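Local structure of aldehyde dehydrogenase (Burkholderia vietnamiensis, 5KF0) at residues D128-N133 with G145-V150; R298-A303 with I394-D399. The protein probably catalyses the oxidation of aldehydes to carboxylic acids, as in other members of the aldehyde dehydrogenase family, and binds NADPH. All coordinates share one frame; numbering follows the deposited sequence. Where two conformers were deposited one is given.

Contact 1: residues D128-N133 with G145-V150; sequences DGEVLN and GYTRRV
A beta hairpin of the oligomerisation arm brings L132 against G145, V131 against Y146 and E130 against T147. L132 and G145 form an antiparallel hydrogen-bonded pair: L132 N donates to G145 O at 2.8 Å, and G145 N returns a longer bond to L132 O (3.2 Å). V131 faces Y146 in the next, non-hydrogen-bonded pair. Their side chains lie side by side, CG1 of V131 3.8 Å from CE1 of Y146. At T147 the bonding pattern departs from a regular ladder: T147 N bonds E130 O, but E130 N donates to the T147 hydroxyl OG1 (2.8 Å, N-H...O 151°) and not to a carbonyl. Chi1 of 73° sets OG1 between the backbone N and the carbonyl carbon, where it meets that N-H. A water on OG1 also donates to E130 OE2, so the hydroxyl is held by backbone and water together; E130 OE1 forms a salt bridge with R468 of a third subunit. T147 O is buried with no hydrogen-bond partner in the model; G129 CA approaches T147 O at 3.4 Å. On the L132 side, CG2 of T147 touches CD1 of L132. Strand 475-483 borders the hairpin beyond 143-151, and strand 129-133 pairs antiparallel with a strand of a second subunit, carrying the sheet across the interface.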
loop_
_atom_site.group_PDB
_atom_site.type_symbol
_atom_site.label_atom_id
_atom_site.label_comp_id
_atom_site.label_asym_id
_atom_site.label_seq_id
_atom_site.Cartn_x
_atom_site.Cartn_y
_atom_site.Cartn_z
ATOM N N ASP A 128 -1.696 -9.110 4.446
ATOM C CA ASP A 128 -1.588 -8.162 5.545
ATOM C C ASP A 128 -2.877 -7.358 5.693
ATOM O O ASP A 128 -3.764 -7.386 4.843
ATOM C CB ASP A 128 -0.417 -7.207 5.312
ATOM C CG ASP A 128 0.950 -7.899 5.383
ATOM O OD1 ASP A 128 1.073 -8.988 5.999
ATOM O OD2 ASP A 128 1.901 -7.331 4.806
ATOM N N GLY A 129 -2.947 -6.601 6.783
ATOM C CA GLY A 129 -4.045 -5.685 7.022
ATOM C C GLY A 129 -3.522 -4.292 7.284
ATOM O O GLY A 129 -2.340 -4.006 7.044
ATOM N N GLU A 130 -4.389 -3.414 7.786
ATOM C CA GLU A 130 -4.036 -2.024 8.001
ATOM C C GLU A 130 -4.354 -1.602 9.427
ATOM O O GLU A 130 -5.333 -2.065 10.029
ATOM C CB GLU A 130 -4.797 -1.097 7.040
ATOM C CG GLU A 130 -4.514 -1.321 5.568
ATOM C CD GLU A 130 -5.577 -0.646 4.708
ATOM O OE1 GLU A 130 -5.447 0.559 4.472
ATOM O OE2 GLU A 130 -6.571 -1.309 4.331
ATOM N N VAL A 131 -3.532 -0.695 9.950
ATOM C CA VAL A 131 -3.840 0.034 11.177
ATOM C C VAL A 131 -4.321 1.406 10.734
ATOM O O VAL A 131 -3.537 2.200 10.210
ATOM C CB VAL A 131 -2.624 0.141 12.114
ATOM C CG1 VAL A 131 -3.033 0.853 13.404
ATOM C CG2 VAL A 131 -2.060 -1.240 12.436
ATOM N N LEU A 132 -5.614 1.679 10.902
ATOM C CA LEU A 132 -6.240 2.865 10.329
ATOM C C LEU A 132 -6.354 3.994 11.350
ATOM O O LEU A 132 -6.863 3.788 12.456
ATOM C CB LEU A 132 -7.636 2.517 9.810
ATOM C CG LEU A 132 -7.729 1.426 8.755
ATOM C CD1 LEU A 132 -9.194 1.022 8.574
ATOM C CD2 LEU A 132 -7.109 1.889 7.428
ATOM N N ASN A 133 -5.927 5.197 10.963
ATOM C CA ASN A 133 -6.291 6.356 11.770
ATOM C C ASN A 133 -7.785 6.589 11.642
ATOM O O ASN A 133 -8.293 6.777 10.530
ATOM C CB ASN A 133 -5.558 7.626 11.359
ATOM C CG ASN A 133 -6.074 8.827 12.136
ATOM O OD1 ASN A 133 -6.026 8.839 13.376
ATOM N ND2 ASN A 133 -6.628 9.815 11.425
ATOM N N GLY A 145 -8.597 1.714 14.161
ATOM C CA GLY A 145 -9.079 0.584 13.375
ATOM C C GLY A 145 -7.949 -0.380 13.049
ATOM O O GLY A 145 -6.808 0.038 12.809
ATOM N N TYR A 146 -8.280 -1.669 13.038
ATOM C CA TYR A 146 -7.367 -2.734 12.633
ATOM C C TYR A 146 -8.114 -3.648 11.681
ATOM O O TYR A 146 -9.251 -4.036 11.971
ATOM C CB TYR A 146 -6.881 -3.546 13.846
ATOM C CG TYR A 146 -6.210 -2.705 14.902
ATOM C CD1 TYR A 146 -4.829 -2.553 14.914
ATOM C CD2 TYR A 146 -6.955 -2.058 15.882
ATOM C CE1 TYR A 146 -4.208 -1.773 15.864
ATOM C CE2 TYR A 146 -6.341 -1.271 16.843
ATOM C CZ TYR A 146 -4.961 -1.139 16.827
ATOM O OH TYR A 146 -4.334 -0.360 17.778
ATOM N N THR A 147 -7.492 -4.012 10.562
ATOM C CA THR A 147 -8.177 -4.848 9.586
ATOM C C THR A 147 -7.435 -6.158 9.352
ATOM O O THR A 147 -6.219 -6.268 9.547
ATOM C CB THR A 147 -8.363 -4.143 8.238
ATOM O OG1 THR A 147 -7.105 -4.066 7.541
ATOM C CG2 THR A 147 -8.945 -2.738 8.432
ATOM N N ARG A 148 -8.205 -7.144 8.896
ATOM C CA ARG A 148 -7.698 -8.449 8.486
ATOM C C ARG A 148 -8.608 -8.964 7.380
ATOM O O ARG A 148 -9.740 -8.498 7.219
ATOM C CB ARG A 148 -7.671 -9.447 9.654
ATOM C CG ARG A 148 -9.081 -9.831 10.137
ATOM C CD ARG A 148 -9.073 -10.516 11.495
ATOM N NE ARG A 148 -8.597 -11.900 11.444
ATOM C CZ ARG A 148 -8.530 -12.692 12.511
ATOM N NH1 ARG A 148 -8.894 -12.239 13.711
ATOM N NH2 ARG A 148 -8.093 -13.936 12.382
ATOM N N ARG A 149 -8.111 -9.937 6.616
ATOM C CA ARG A 149 -8.902 -10.590 5.580
ATOM C C ARG A 149 -9.259 -11.990 6.064
ATOM O O ARG A 149 -8.362 -12.806 6.300
ATOM C CB ARG A 149 -8.126 -10.672 4.267
ATOM C CG ARG A 149 -7.560 -9.348 3.799
ATOM C CD ARG A 149 -8.635 -8.368 3.422
ATOM N NE ARG A 149 -9.502 -8.853 2.352
ATOM C CZ ARG A 149 -10.401 -8.092 1.739
ATOM N NH1 ARG A 149 -10.527 -6.813 2.089
ATOM N NH2 ARG A 149 -11.167 -8.589 0.781
ATOM N N VAL A 150 -10.550 -12.255 6.233
ATOM C CA VAL A 150 -11.057 -13.546 6.705
ATOM C C VAL A 150 -11.509 -14.351 5.490
ATOM O O VAL A 150 -12.147 -13.783 4.598
ATOM C CB VAL A 150 -12.215 -13.343 7.702
ATOM C CG1 VAL A 150 -12.779 -14.682 8.183
ATOM C CG2 VAL A 150 -11.750 -12.496 8.890
HETATM O O HOH W 1 -6.941 -3.940 4.795
#

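Contact 2: residues R298-A303 with I394-D399; sequences RILVHA and ILEKFD
F398 packs its ring against the backbone around L300-H302, and E396 and L300 follow on the same face of two parallel strands. With CG between its own backbone N and carbonyl carbon (chi1 71°), the F398 ring comes back over the neighbouring strand, where H302 CA lies over one face, 4.0 Å from the centroid in a CH-pi contact, while L300 O lies at the ring edge. The imidazole of H302 turns its edge to the F398 face, an offset edge-to-face pair with planes at 85°. E396 runs side by side with L300, E396 OE2 being 3.5 Å from L300 CG. That carboxylate is engaged beyond the strands by R407, in a salt bridge, and by the Y384 hydroxyl. Beneath these side chains the ladder is regular: E396 N bonds I299 O, V301 N bonds E396 O, and F398 N bonds V301 O (3.1 Å). On the other face L395 CD1 meets V301 CG2 at 3.6 Å. Helix 306-319 covers that face, and helix 401-409 packs against L300 and F398. Parallel strands sandwiched between helices in this way are characteristic of the alpha/beta catalytic domain of aldehyde dehydrogenases.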
loop_
_atom_site.group_PDB
_atom_site.type_symbol
_atom_site.label_atom_id
_atom_site.label_comp_id
_atom_site.label_asym_id
_atom_site.label_seq_id
_atom_site.Cartn_x
_atom_site.Cartn_y
_atom_site.Cartn_z
ATOM N N ARG A 298 -9.432 -9.536 -34.337
ATOM C CA ARG A 298 -9.535 -8.375 -35.210
ATOM C C ARG A 298 -8.190 -7.671 -35.227
ATOM O O ARG A 298 -7.584 -7.462 -34.174
ATOM C CB ARG A 298 -10.630 -7.413 -34.726
ATOM C CG ARG A 298 -12.015 -8.048 -34.647
ATOM C CD ARG A 298 -13.060 -7.044 -34.152
ATOM N NE ARG A 298 -12.916 -6.771 -32.719
ATOM C CZ ARG A 298 -13.150 -5.597 -32.145
ATOM N NH1 ARG A 298 -13.518 -4.543 -32.882
ATOM N NH2 ARG A 298 -12.984 -5.471 -30.828
ATOM N N ILE A 299 -7.724 -7.314 -36.420
ATOM C CA ILE A 299 -6.418 -6.694 -36.594
ATOM C C ILE A 299 -6.621 -5.395 -37.361
ATOM O O ILE A 299 -7.018 -5.419 -38.531
ATOM C CB ILE A 299 -5.446 -7.621 -37.340
ATOM C CG1 ILE A 299 -5.262 -8.943 -36.574
ATOM C CG2 ILE A 299 -4.110 -6.920 -37.551
ATOM C CD1 ILE A 299 -4.525 -10.003 -37.398
ATOM N N LEU A 300 -6.344 -4.263 -36.715
ATOM C CA LEU A 300 -6.535 -2.941 -37.308
ATOM C C LEU A 300 -5.165 -2.350 -37.615
ATOM O O LEU A 300 -4.357 -2.155 -36.701
ATOM C CB LEU A 300 -7.321 -2.031 -36.359
ATOM C CG LEU A 300 -8.742 -2.490 -36.022
ATOM C CD1 LEU A 300 -8.767 -3.384 -34.759
ATOM C CD2 LEU A 300 -9.661 -1.303 -35.850
ATOM N N VAL A 301 -4.904 -2.071 -38.893
ATOM C CA VAL A 301 -3.565 -1.713 -39.353
ATOM C C VAL A 301 -3.591 -0.351 -40.037
ATOM O O VAL A 301 -4.445 -0.095 -40.900
ATOM C CB VAL A 301 -3.010 -2.784 -40.302
ATOM C CG1 VAL A 301 -1.635 -2.417 -40.763
ATOM C CG2 VAL A 301 -3.023 -4.153 -39.607
ATOM N N HIS A 302 -2.637 0.511 -39.677
ATOM C CA HIS A 302 -2.580 1.831 -40.296
ATOM C C HIS A 302 -2.401 1.703 -41.803
ATOM O O HIS A 302 -1.617 0.884 -42.289
ATOM C CB HIS A 302 -1.442 2.674 -39.717
ATOM C CG HIS A 302 -1.522 4.116 -40.121
ATOM N ND1 HIS A 302 -0.851 4.629 -41.209
ATOM C CD2 HIS A 302 -2.226 5.145 -39.593
ATOM C CE1 HIS A 302 -1.129 5.916 -41.328
ATOM N NE2 HIS A 302 -1.959 6.254 -40.357
ATOM N N ALA A 303 -3.122 2.543 -42.547
ATOM C CA ALA A 303 -3.160 2.396 -43.998
ATOM C C ALA A 303 -1.777 2.500 -44.632
ATOM O O ALA A 303 -1.532 1.889 -45.678
ATOM C CB ALA A 303 -4.104 3.436 -44.588
ATOM N N ILE A 394 -9.534 -11.339 -38.677
ATOM C CA ILE A 394 -9.990 -10.387 -39.678
ATOM C C ILE A 394 -9.030 -9.207 -39.691
ATOM O O ILE A 394 -8.578 -8.724 -38.644
ATOM C CB ILE A 394 -11.451 -9.935 -39.449
ATOM C CG1 ILE A 394 -11.584 -9.014 -38.234
ATOM C CG2 ILE A 394 -12.367 -11.147 -39.317
ATOM C CD1 ILE A 394 -11.624 -7.540 -38.589
ATOM N N LEU A 395 -8.704 -8.760 -40.901
ATOM C CA LEU A 395 -7.750 -7.683 -41.126
ATOM C C LEU A 395 -8.510 -6.476 -41.658
ATOM O O LEU A 395 -9.298 -6.603 -42.601
ATOM C CB LEU A 395 -6.671 -8.125 -42.121
ATOM C CG LEU A 395 -5.648 -7.076 -42.547
ATOM C CD1 LEU A 395 -4.784 -6.700 -41.370
ATOM C CD2 LEU A 395 -4.796 -7.600 -43.700
ATOM N N GLU A 396 -8.305 -5.316 -41.038
ATOM C CA GLU A 396 -8.972 -4.102 -41.492
ATOM C C GLU A 396 -8.011 -2.922 -41.363
ATOM O O GLU A 396 -6.955 -3.014 -40.724
ATOM C CB GLU A 396 -10.294 -3.865 -40.731
ATOM C CG GLU A 396 -10.191 -3.917 -39.199
ATOM C CD GLU A 396 -11.542 -3.741 -38.489
ATOM O OE1 GLU A 396 -12.527 -3.310 -39.136
ATOM O OE2 GLU A 396 -11.620 -4.040 -37.275
ATOM N N LYS A 397 -8.389 -1.808 -41.990
ATOM C CA LYS A 397 -7.514 -0.668 -42.237
ATOM C C LYS A 397 -8.050 0.567 -41.519
ATOM O O LYS A 397 -9.266 0.761 -41.437
ATOM C CB LYS A 397 -7.421 -0.413 -43.757
ATOM C CG LYS A 397 -6.462 0.683 -44.199
ATOM C CD LYS A 397 -6.573 0.932 -45.720
ATOM C CE LYS A 397 -6.099 -0.266 -46.516
ATOM N NZ LYS A 397 -6.014 0.042 -47.979
ATOM N N PHE A 398 -7.155 1.417 -41.006
ATOM C CA PHE A 398 -7.584 2.709 -40.467
ATOM C C PHE A 398 -6.584 3.796 -40.844
ATOM O O PHE A 398 -5.431 3.517 -41.182
ATOM C CB PHE A 398 -7.756 2.678 -38.937
ATOM C CG PHE A 398 -6.460 2.597 -38.171
ATOM C CD1 PHE A 398 -5.834 3.750 -37.699
ATOM C CD2 PHE A 398 -5.874 1.362 -37.907
ATOM C CE1 PHE A 398 -4.634 3.667 -36.983
ATOM C CE2 PHE A 398 -4.684 1.271 -37.185
ATOM C CZ PHE A 398 -4.062 2.422 -36.733
ATOM N N ASP A 399 -7.058 5.049 -40.787
ATOM C CA ASP A 399 -6.266 6.256 -41.022
ATOM C C ASP A 399 -5.953 7.014 -39.742
ATOM O O ASP A 399 -4.822 7.470 -39.547
ATOM C CB ASP A 399 -6.998 7.234 -41.957
ATOM C CG ASP A 399 -7.239 6.679 -43.323
ATOM O OD1 ASP A 399 -6.414 5.874 -43.801
ATOM O OD2 ASP A 399 -8.255 7.069 -43.929
#

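Following the chain from the N terminus, the helical run ending with 103-123 leads into strand 129-133, and contact 1 closes a hairpin with eleven residues between its segments, the last two already in strand 143-151. The chain then builds the sheet containing strands 155-158 and 182-185 and passes through strand 263-266 before contact 2 opens. There 90 residues, with helices 306-319 and 338-353 among them, separate the two segments of contact 2, on parallel strands 298-302 and 392-398. The two closures come in series, neither nested nor crossed. The centres of contacts 1 and 2 are about 49 Å apart, and the nearest atoms of contacts 1 and 2 about 32 Å apart. Contact 1 belongs to an intersubunit sheet, whereas contact 2 ties strands within one subunit.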